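Local coordinates for Alpha/beta hydrolase fold protein (Chitinophaga pinensis, PDB 4PW0) that probably acts as a serine-type hydrolase of the alpha/beta hydrolase fold, its natural substrate not being established, at residues 215-219 with 220-224; 80-84 with 85-89; 134-137 with 138-142; 54-57 with 58-62. One frame throughout, in Å; residues are numbered along the deposited sequence. Where two conformers were deposited one is given.

Interaction 1: residues 215-219 with 220-224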
loop_
_atom_site.group_PDB
_atom_site.type_symbol
_atom_site.label_atom_id
_atom_site.label_comp_id
_atom_site.label_asym_id
_atom_site.label_seq_id
_atom_site.Cartn_x
_atom_site.Cartn_y
_atom_site.Cartn_z
ATOM N N PRO A 215 20.102 17.727 -6.136
ATOM C CA PRO A 215 20.382 16.360 -5.666
ATOM C C PRO A 215 21.854 15.965 -5.859
ATOM O O PRO A 215 22.516 16.355 -6.869
ATOM C CB PRO A 215 19.479 15.513 -6.540
ATOM C CG PRO A 215 18.317 16.398 -6.796
ATOM C CD PRO A 215 18.938 17.750 -7.031
ATOM N N SER A 216 22.357 15.192 -4.913
ATOM C CA SER A 216 23.745 14.758 -4.884
ATOM C C SER A 216 23.911 13.285 -5.221
ATOM O O SER A 216 25.048 12.781 -5.316
ATOM C CB SER A 216 24.355 15.058 -3.525
ATOM O OG SER A 216 23.743 14.326 -2.446
ATOM N N PHE A 217 22.797 12.575 -5.363
ATOM C CA PHE A 217 22.828 11.186 -5.802
ATOM C C PHE A 217 21.526 10.871 -6.508
ATOM O O PHE A 217 20.540 11.597 -6.395
ATOM C CB PHE A 217 23.083 10.234 -4.617
ATOM C CG PHE A 217 21.946 10.166 -3.637
ATOM C CD1 PHE A 217 21.849 11.074 -2.574
ATOM C CD2 PHE A 217 20.968 9.192 -3.764
ATOM C CE1 PHE A 217 20.796 11.009 -1.687
ATOM C CE2 PHE A 217 19.934 9.145 -2.867
ATOM C CZ PHE A 217 19.855 10.035 -1.832
ATOM N N GLU A 218 21.538 9.801 -7.301
ATOM C CA GLU A 218 20.385 9.373 -8.069
ATOM C C GLU A 218 19.534 8.440 -7.221
ATOM O O GLU A 218 20.037 7.451 -6.729
ATOM C CB GLU A 218 20.847 8.623 -9.327
ATOM C CG GLU A 218 21.537 9.554 -10.305
ATOM C CD GLU A 218 20.580 10.593 -10.854
ATOM O OE1 GLU A 218 19.358 10.323 -10.963
ATOM O OE2 GLU A 218 21.057 11.685 -11.220
ATOM N N ILE A 219 18.258 8.784 -7.064
ATOM C CA ILE A 219 17.330 7.918 -6.322
ATOM C C ILE A 219 17.272 6.528 -6.946
ATOM O O ILE A 219 17.185 5.530 -6.250
ATOM C CB ILE A 219 15.895 8.526 -6.268
ATOM C CG1 ILE A 219 15.848 9.638 -5.237
ATOM C CG2 ILE A 219 14.850 7.465 -5.881
ATOM C CD1 ILE A 219 16.155 9.159 -3.839
ATOM N N THR A 220 17.358 6.459 -8.277
ATOM C CA THR A 220 17.293 5.213 -9.006
ATOM C C THR A 220 18.394 4.246 -8.602
ATOM O O THR A 220 18.275 3.047 -8.799
ATOM C CB THR A 220 17.389 5.477 -10.527
ATOM O OG1 THR A 220 18.573 6.265 -10.841
ATOM C CG2 THR A 220 16.111 6.188 -11.036
ATOM N N SER A 221 19.491 4.782 -8.021
ATOM C CA SER A 221 20.598 3.945 -7.597
ATOM C C SER A 221 20.406 3.216 -6.270
ATOM O O SER A 221 21.212 2.359 -5.899
ATOM C CB SER A 221 21.897 4.750 -7.530
ATOM O OG SER A 221 21.916 5.666 -6.430
ATOM N N ILE A 222 19.323 3.536 -5.532
ATOM C CA ILE A 222 19.071 2.836 -4.284
ATOM C C ILE A 222 18.348 1.536 -4.646
ATOM O O ILE A 222 17.187 1.556 -5.029
ATOM C CB ILE A 222 18.212 3.698 -3.339
ATOM C CG1 ILE A 222 19.025 4.903 -2.824
ATOM C CG2 ILE A 222 17.688 2.849 -2.210
ATOM C CD1 ILE A 222 18.214 5.919 -2.055
ATOM N N GLN A 223 19.071 0.420 -4.558
ATOM C CA GLN A 223 18.560 -0.851 -5.055
ATOM C C GLN A 223 17.843 -1.702 -4.038
ATOM O O GLN A 223 17.222 -2.700 -4.391
ATOM C CB GLN A 223 19.685 -1.639 -5.703
ATOM C CG GLN A 223 20.272 -0.913 -6.901
ATOM C CD GLN A 223 21.252 -1.773 -7.638
ATOM O OE1 GLN A 223 22.368 -1.947 -7.199
ATOM N NE2 GLN A 223 20.825 -2.326 -8.744
ATOM N N HIS A 224 17.888 -1.290 -2.770
ATOM C CA HIS A 224 17.286 -2.030 -1.696
ATOM C C HIS A 224 15.769 -2.129 -1.834
ATOM O O HIS A 224 15.155 -1.257 -2.440
ATOM C CB HIS A 224 17.516 -1.319 -0.363
ATOM C CG HIS A 224 18.951 -1.055 -0.063
ATOM N ND1 HIS A 224 19.680 -0.094 -0.727
ATOM C CD2 HIS A 224 19.776 -1.612 0.850
ATOM C CE1 HIS A 224 20.918 -0.110 -0.260
ATOM N NE2 HIS A 224 20.995 -1.009 0.699
#
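T220 meets E218 alongside, the two side chains pointing the same way, and its OG1 sits 3.6 Å from E218 CB. T220 was modelled in two conformers, so this touch is less certain than the backbone around it. Both residues are exposed, and a short polar threonine beside a glutamate suits a surface turn.

At S221 the chain folds back on itself. Its OG lies between its own backbone N and carbonyl carbon (chi1 72°), a rotation that swings the hydroxyl back toward E218 O and lets it give a hydrogen bond to that atom over 2.6 Å, in the plane of the carbonyl. S221 N gives a second bond to E218 O, 3.0 Å long, and comes from well above the plane. One carbonyl oxygen is thus held by two donors of one residue, a task for which the small hydroxyl of serine is well fitted.

I222 continues the turn: its N bonds to I219 O at 3.0 Å, with a nearly straight N-H···O angle of 169°. Its side chain heads inward, where, in the conformer given, CD1 comes 3.7 Å from F217 CE2, the ring being approached obliquely. In the conformers given for both isoleucines, I222 CD1 is also 4.2 Å from I219 CD1. Branched and aromatic residues suit this buried side, where F217 also stacks on H121, and I219 and I222 both rest on L249.

Past Q223, H224 NE2 bonds to P124 O. The whole is a 3-10 turn in the loop leading from helix 197-212 into strand 226-231 of the alpha/beta hydrolase sheet.

Interaction 2: residues 80-84 with 85-89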
loop_
_atom_site.group_PDB
_atom_site.type_symbol
_atom_site.label_atom_id
_atom_site.label_comp_id
_atom_site.label_asym_id
_atom_site.label_seq_id
_atom_site.Cartn_x
_atom_site.Cartn_y
_atom_site.Cartn_z
ATOM N N THR A 80 26.268 19.078 19.584
ATOM C CA THR A 80 25.736 20.105 18.694
ATOM C C THR A 80 25.129 19.392 17.492
ATOM O O THR A 80 25.774 18.601 16.846
ATOM C CB THR A 80 26.883 20.999 18.205
ATOM O OG1 THR A 80 27.447 21.674 19.322
ATOM C CG2 THR A 80 26.404 22.070 17.257
ATOM N N THR A 81 23.844 19.615 17.248
ATOM C CA THR A 81 23.209 19.038 16.062
ATOM C C THR A 81 23.761 19.740 14.817
ATOM O O THR A 81 23.758 20.964 14.758
ATOM C CB THR A 81 21.689 19.282 16.156
ATOM O OG1 THR A 81 21.174 18.730 17.366
ATOM C CG2 THR A 81 20.942 18.706 14.945
ATOM N N PRO A 82 24.216 18.953 13.821
ATOM C CA PRO A 82 24.727 19.621 12.597
ATOM C C PRO A 82 23.589 20.100 11.679
ATOM O O PRO A 82 22.437 19.716 11.890
ATOM C CB PRO A 82 25.506 18.517 11.916
ATOM C CG PRO A 82 24.769 17.261 12.306
ATOM C CD PRO A 82 24.287 17.482 13.707
ATOM N N ASP A 83 23.928 20.942 10.711
ATOM C CA ASP A 83 22.927 21.665 9.943
ATOM C C ASP A 83 22.517 21.008 8.624
ATOM O O ASP A 83 21.888 21.652 7.788
ATOM C CB ASP A 83 23.354 23.129 9.722
ATOM C CG ASP A 83 24.476 23.284 8.736
ATOM O OD1 ASP A 83 24.987 22.285 8.210
ATOM O OD2 ASP A 83 24.866 24.468 8.490
ATOM N N ASN A 84 22.880 19.740 8.445
ATOM C CA ASN A 84 22.680 19.071 7.173
ATOM C C ASN A 84 22.505 17.566 7.359
ATOM O O ASN A 84 23.089 16.937 8.261
ATOM C CB ASN A 84 23.878 19.379 6.245
ATOM C CG ASN A 84 25.208 18.838 6.754
ATOM O OD1 ASN A 84 25.646 17.754 6.383
ATOM N ND2 ASN A 84 25.830 19.587 7.657
ATOM N N VAL A 85 21.743 16.978 6.428
ATOM C CA VAL A 85 21.442 15.555 6.463
ATOM C C VAL A 85 22.698 14.688 6.357
ATOM O O VAL A 85 22.782 13.645 7.018
ATOM C CB VAL A 85 20.391 15.189 5.384
ATOM C CG1 VAL A 85 20.322 13.691 5.170
ATOM C CG2 VAL A 85 19.018 15.758 5.778
ATOM N N ALA A 86 23.661 15.077 5.513
ATOM C CA ALA A 86 24.823 14.241 5.366
ATOM C C ALA A 86 25.551 14.033 6.685
ATOM O O ALA A 86 25.978 12.917 6.988
ATOM C CB ALA A 86 25.776 14.827 4.312
ATOM N N ALA A 87 25.714 15.102 7.453
ATOM C CA ALA A 87 26.358 14.986 8.766
ATOM C C ALA A 87 25.535 14.190 9.769
ATOM O O ALA A 87 26.044 13.422 10.554
ATOM C CB ALA A 87 26.696 16.370 9.316
HETATM N N MSE A 88 24.204 14.391 9.721
HETATM C CA MSE A 88 23.347 13.575 10.589
HETATM C C MSE A 88 23.437 12.113 10.305
HETATM O O MSE A 88 23.338 11.272 11.209
HETATM C CB MSE A 88 21.891 14.010 10.438
HETATM C CG MSE A 88 21.662 15.443 10.921
HETATM SE SE MSE A 88 19.782 15.952 10.630
HETATM C CE MSE A 88 19.944 17.786 11.156
ATOM N N THR A 89 23.648 11.774 9.038
ATOM C CA THR A 89 23.817 10.401 8.603
ATOM C C THR A 89 25.159 9.847 9.114
ATOM O O THR A 89 25.190 8.736 9.620
ATOM C CB THR A 89 23.732 10.294 7.063
ATOM O OG1 THR A 89 22.489 10.852 6.602
ATOM C CG2 THR A 89 23.813 8.858 6.626
#
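N84 O receives M88 N at 3.1 Å, in the plane of the carbonyl and with an N-H···O angle of 164°: this is the first i to i+4 backbone bond as the loop 80-84 gives way to helix 85-98. N84, whose own backbone is extended, is the N-cap.

Its CG stands between backbone N and carbonyl carbon (chi1 64°), which folds the amide back over the first turn. OD1 there accepts from A87 N at 2.9 Å, the donor lying above the amide carbonyl plane. The other end of the amide is held too: ND2 gives a 2.9 Å bond to D83 OD1, close to the amide plane, and this fixes the flip of the group. With N84 replaced by an alanine, A87 N is likely to lose its capping acceptor and D83 OD1 this donor.

The side chains before the cap pack as well. P82 CB lies 3.6 Å from A87 CB, a methyl small enough to sit between the proline ring and the asparagine amide. The extended chain of M88, a selenomethionine, crosses P82 obliquely, its CG 3.9 Å from P82 CG. Its CE methyl ends 4.0 Å from T81 CG2 and rests against a carbonyl, 3.2 Å from P82 O. T81 OG1 bonds to K72 O.

The asparagine thus serves as acceptor and donor at once. Its carbonyl dipole and the nearby carboxylate of D83 would probably interact favourably with the positive end of the helix dipole.

Interaction 3: residues 134-137 with 138-142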
loop_
_atom_site.group_PDB
_atom_site.type_symbol
_atom_site.label_atom_id
_atom_site.label_comp_id
_atom_site.label_asym_id
_atom_site.label_seq_id
_atom_site.Cartn_x
_atom_site.Cartn_y
_atom_site.Cartn_z
ATOM N N GLY A 134 6.376 9.633 5.250
ATOM C CA GLY A 134 6.229 11.076 5.321
ATOM C C GLY A 134 7.449 11.853 4.872
ATOM O O GLY A 134 7.857 12.811 5.566
ATOM N N ALA A 135 8.043 11.504 3.742
ATOM C CA ALA A 135 9.248 12.184 3.292
ATOM C C ALA A 135 9.226 12.448 1.791
ATOM O O ALA A 135 8.142 12.536 1.193
ATOM C CB ALA A 135 10.492 11.446 3.764
ATOM N N ALA A 136 10.411 12.677 1.206
ATOM C CA ALA A 136 10.486 13.198 -0.160
ATOM C C ALA A 136 11.937 13.057 -0.592
ATOM O O ALA A 136 12.831 13.028 0.253
ATOM C CB ALA A 136 10.056 14.667 -0.228
ATOM N N PRO A 137 12.151 12.996 -1.914
ATOM C CA PRO A 137 13.546 13.004 -2.383
ATOM C C PRO A 137 14.224 14.384 -2.239
ATOM O O PRO A 137 13.550 15.401 -2.071
ATOM C CB PRO A 137 13.414 12.659 -3.836
ATOM C CG PRO A 137 12.011 12.777 -4.209
ATOM C CD PRO A 137 11.170 13.000 -3.019
ATOM N N GLN A 138 15.541 14.381 -2.369
ATOM C CA GLN A 138 16.292 15.615 -2.450
ATOM C C GLN A 138 15.734 16.513 -3.559
ATOM O O GLN A 138 15.354 16.051 -4.626
ATOM C CB GLN A 138 17.752 15.360 -2.794
ATOM C CG GLN A 138 18.579 14.672 -1.748
ATOM C CD GLN A 138 20.006 14.484 -2.178
ATOM O OE1 GLN A 138 20.261 14.101 -3.315
ATOM N NE2 GLN A 138 20.931 14.693 -1.279
ATOM N N GLY A 139 15.798 17.818 -3.310
ATOM C CA GLY A 139 15.584 18.809 -4.352
ATOM C C GLY A 139 14.172 19.287 -4.555
ATOM O O GLY A 139 13.889 20.128 -5.403
ATOM N N VAL A 140 13.236 18.783 -3.758
ATOM C CA VAL A 140 11.841 19.100 -4.013
ATOM C C VAL A 140 11.485 20.527 -3.636
ATOM O O VAL A 140 11.858 21.031 -2.567
ATOM C CB VAL A 140 10.914 18.117 -3.267
ATOM C CG1 VAL A 140 10.963 16.748 -3.938
ATOM C CG2 VAL A 140 11.190 18.026 -1.755
ATOM N N LYS A 141 10.718 21.180 -4.509
ATOM C CA LYS A 141 10.374 22.578 -4.347
ATOM C C LYS A 141 9.523 22.856 -3.113
ATOM O O LYS A 141 9.575 23.938 -2.541
ATOM C CB LYS A 141 9.668 23.082 -5.617
ATOM C CG LYS A 141 10.419 22.868 -6.924
ATOM C CD LYS A 141 11.828 23.449 -6.922
ATOM C CE LYS A 141 12.387 23.509 -8.333
ATOM N NZ LYS A 141 13.860 23.658 -8.270
ATOM N N VAL A 142 8.719 21.890 -2.684
ATOM C CA VAL A 142 7.822 22.131 -1.554
ATOM C C VAL A 142 8.625 22.503 -0.299
ATOM O O VAL A 142 8.142 23.261 0.530
ATOM C CB VAL A 142 6.894 20.912 -1.285
ATOM C CG1 VAL A 142 7.684 19.701 -0.831
ATOM C CG2 VAL A 142 5.786 21.241 -0.289
#
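V140 packs back against P137 and A136 through its two methyls. CG1 lies 3.5 Å from P137 O and 3.9 Å from P137 CD, the valine side chain crossing the proline ring at about a right angle. CG2 is also 3.5 Å from P137 O and reaches A136 CB at 3.9 Å. The first torsion explains this fork: CG1 is anti to V140's own carbonyl carbon (chi1 -72°), while CG2 lies between backbone N and carbonyl carbon, so that the two branches straddle the P137 carbonyl oxygen. A beta-branched residue can touch both neighbours in this way, and the small methyl of A136 accepts it closely.

What brings V140 round is a type II beta turn from P137 to V140. G139, at the third position, has a positive phi (90°), and a CB there would be jammed against the carbonyl oxygen of Q138; only glycine tolerates this easily. P137, at the first position, has no N-H to give and offers its ring as a surface for V140.

Further out, the backbone of W210 bonds to that of G139, and A136 O is hydrogen-bonded by both W210 NE1 and Q117 NE2. The extended Q138 side chain uses OE1 to accept from S216 N. P137 rests on L245, and A136 and V140 on N241, both from helix 240-248. A136 lies near the probable Ser-His-Asp triad of S110, H262 and D234.

Between its own two halves, then, this turn is closed by hydrocarbon packing, whereas polar bonds to its backbone come from W210 and Q117, and the Q138 side chain reaches S216 N.

Interaction 4: residues 54-57 with 58-62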
loop_
_atom_site.group_PDB
_atom_site.type_symbol
_atom_site.label_atom_id
_atom_site.label_comp_id
_atom_site.label_asym_id
_atom_site.label_seq_id
_atom_site.Cartn_x
_atom_site.Cartn_y
_atom_site.Cartn_z
ATOM N N PRO A 54 3.897 4.376 20.614
ATOM C CA PRO A 54 4.061 3.041 21.200
ATOM C C PRO A 54 3.345 1.914 20.475
ATOM O O PRO A 54 3.851 0.796 20.443
ATOM C CB PRO A 54 3.471 3.201 22.612
ATOM C CG PRO A 54 2.599 4.378 22.574
ATOM C CD PRO A 54 3.180 5.307 21.511
ATOM N N LEU A 55 2.227 2.191 19.792
ATOM C CA LEU A 55 1.628 1.114 19.017
ATOM C C LEU A 55 2.534 0.603 17.914
ATOM O O LEU A 55 2.557 -0.577 17.587
ATOM C CB LEU A 55 0.292 1.530 18.401
ATOM C CG LEU A 55 -0.932 1.380 19.235
ATOM C CD1 LEU A 55 -2.185 1.780 18.513
ATOM C CD2 LEU A 55 -1.078 -0.040 19.763
ATOM N N ILE A 56 3.295 1.534 17.324
ATOM C CA ILE A 56 4.165 1.174 16.242
ATOM C C ILE A 56 5.436 0.513 16.741
ATOM O O ILE A 56 5.845 -0.553 16.238
ATOM C CB ILE A 56 4.461 2.417 15.385
ATOM C CG1 ILE A 56 3.139 2.903 14.755
ATOM C CG2 ILE A 56 5.475 2.063 14.323
ATOM C CD1 ILE A 56 3.272 4.166 13.917
ATOM N N THR A 57 6.046 1.114 17.762
ATOM C CA THR A 57 7.278 0.508 18.246
ATOM C C THR A 57 7.023 -0.815 18.985
ATOM O O THR A 57 7.801 -1.750 18.788
ATOM C CB THR A 57 8.058 1.452 19.151
ATOM O OG1 THR A 57 7.265 1.810 20.284
ATOM C CG2 THR A 57 8.542 2.699 18.401
ATOM N N ASN A 58 5.922 -0.909 19.728
ATOM C CA ASN A 58 5.562 -2.201 20.304
ATOM C C ASN A 58 5.217 -3.224 19.218
ATOM O O ASN A 58 5.635 -4.397 19.270
ATOM C CB ASN A 58 4.429 -2.078 21.319
ATOM C CG ASN A 58 4.867 -1.407 22.611
ATOM O OD1 ASN A 58 6.041 -1.485 22.967
ATOM N ND2 ASN A 58 3.970 -0.741 23.297
ATOM N N GLY A 59 4.426 -2.802 18.230
ATOM C CA GLY A 59 4.040 -3.718 17.198
ATOM C C GLY A 59 5.191 -4.291 16.379
ATOM O O GLY A 59 5.259 -5.498 16.086
ATOM N N LEU A 60 6.134 -3.426 15.991
ATOM C CA LEU A 60 7.242 -3.881 15.206
ATOM C C LEU A 60 8.293 -4.632 16.043
ATOM O O LEU A 60 8.977 -5.489 15.494
ATOM C CB LEU A 60 7.889 -2.718 14.440
ATOM C CG LEU A 60 7.003 -2.236 13.273
ATOM C CD1 LEU A 60 7.643 -0.977 12.682
ATOM C CD2 LEU A 60 6.804 -3.317 12.239
ATOM N N SER A 61 8.388 -4.340 17.331
ATOM C CA SER A 61 9.369 -5.023 18.184
ATOM C C SER A 61 8.913 -6.413 18.624
ATOM O O SER A 61 9.703 -7.139 19.236
ATOM C CB SER A 61 9.747 -4.183 19.398
ATOM O OG SER A 61 8.700 -3.920 20.267
ATOM N N LYS A 62 7.682 -6.812 18.296
ATOM C CA LYS A 62 7.286 -8.197 18.505
ATOM C C LYS A 62 8.111 -9.184 17.677
ATOM O O LYS A 62 8.330 -10.340 18.074
ATOM C CB LYS A 62 5.795 -8.395 18.209
ATOM C CG LYS A 62 4.886 -7.660 19.152
ATOM C CD LYS A 62 5.134 -8.074 20.603
ATOM C CE LYS A 62 4.152 -7.432 21.561
ATOM N NZ LYS A 62 4.457 -5.979 21.727
#
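S61 OG stands between its own backbone N and carbonyl carbon (chi1 63°), a rotation that turns the hydroxyl back along the helix to T57 O. I56 puts CG2 anti to its backbone N, beside the carbonyl carbon, and this branch meets L60 CD1, the two side chains lying side by side and pointing the same way. Helix 54-61 is the crossover of a beta-alpha-beta unit, between the parallel strands 39-42 and 66-69.

Backbone i to i+4 bonds knit the turns: N58 N to P54 O at 2.8 Å, then G59 N to L55 O, and L60 N to I56 O at 2.9 Å. Proline suits the first turn, where its missing N-H costs little. A CB on G59 would stand only 2.8 Å from L55 O, which makes glycine apt here.

I56 CG2 and L60 CD1 lie 4.1 Å apart, and the pair sits against helix 269-282, I56 on F272 and L60 on T276. On another side T57 and S61 face L31 of strand 24-31.

N58 curls over the preceding turn, its CG 3.3 Å from P54 O, while OD1 accepts from H11 N in the N-terminal loop. A leucine in its place would probably leave H11 N without this acceptor and loosen the hold on that loop. K62, exposed, bends its chain back until NZ bonds to N58 O at 3.2 Å.

T57 O takes two donors from one residue: S61 N at 3.0 Å and S61 OG at 2.8 Å, the hydroxyl tilted 20° from the carbonyl plane.

From the N terminus the order is interaction 4, 2, 3, then 1. Each is a local turn or helical stretch that closes on itself, so none nests in or crosses another. Interaction 4 lies on the crossover helix between strands 39-42 and 66-69; interaction 2 starts helix 85-98, after strand 66-69. Their centres are about 27 Å apart, on opposite sides of the chain's centre. Interaction 3 follows strand 127-133, and interaction 1 leads into the neighbouring strand 226-231. These last two touch: S216 N bonds to Q138 OE1, and I219 packs on P137, joining loops far apart in sequence. Interaction 2 touches neither, its nearest atoms about 7 Å from each.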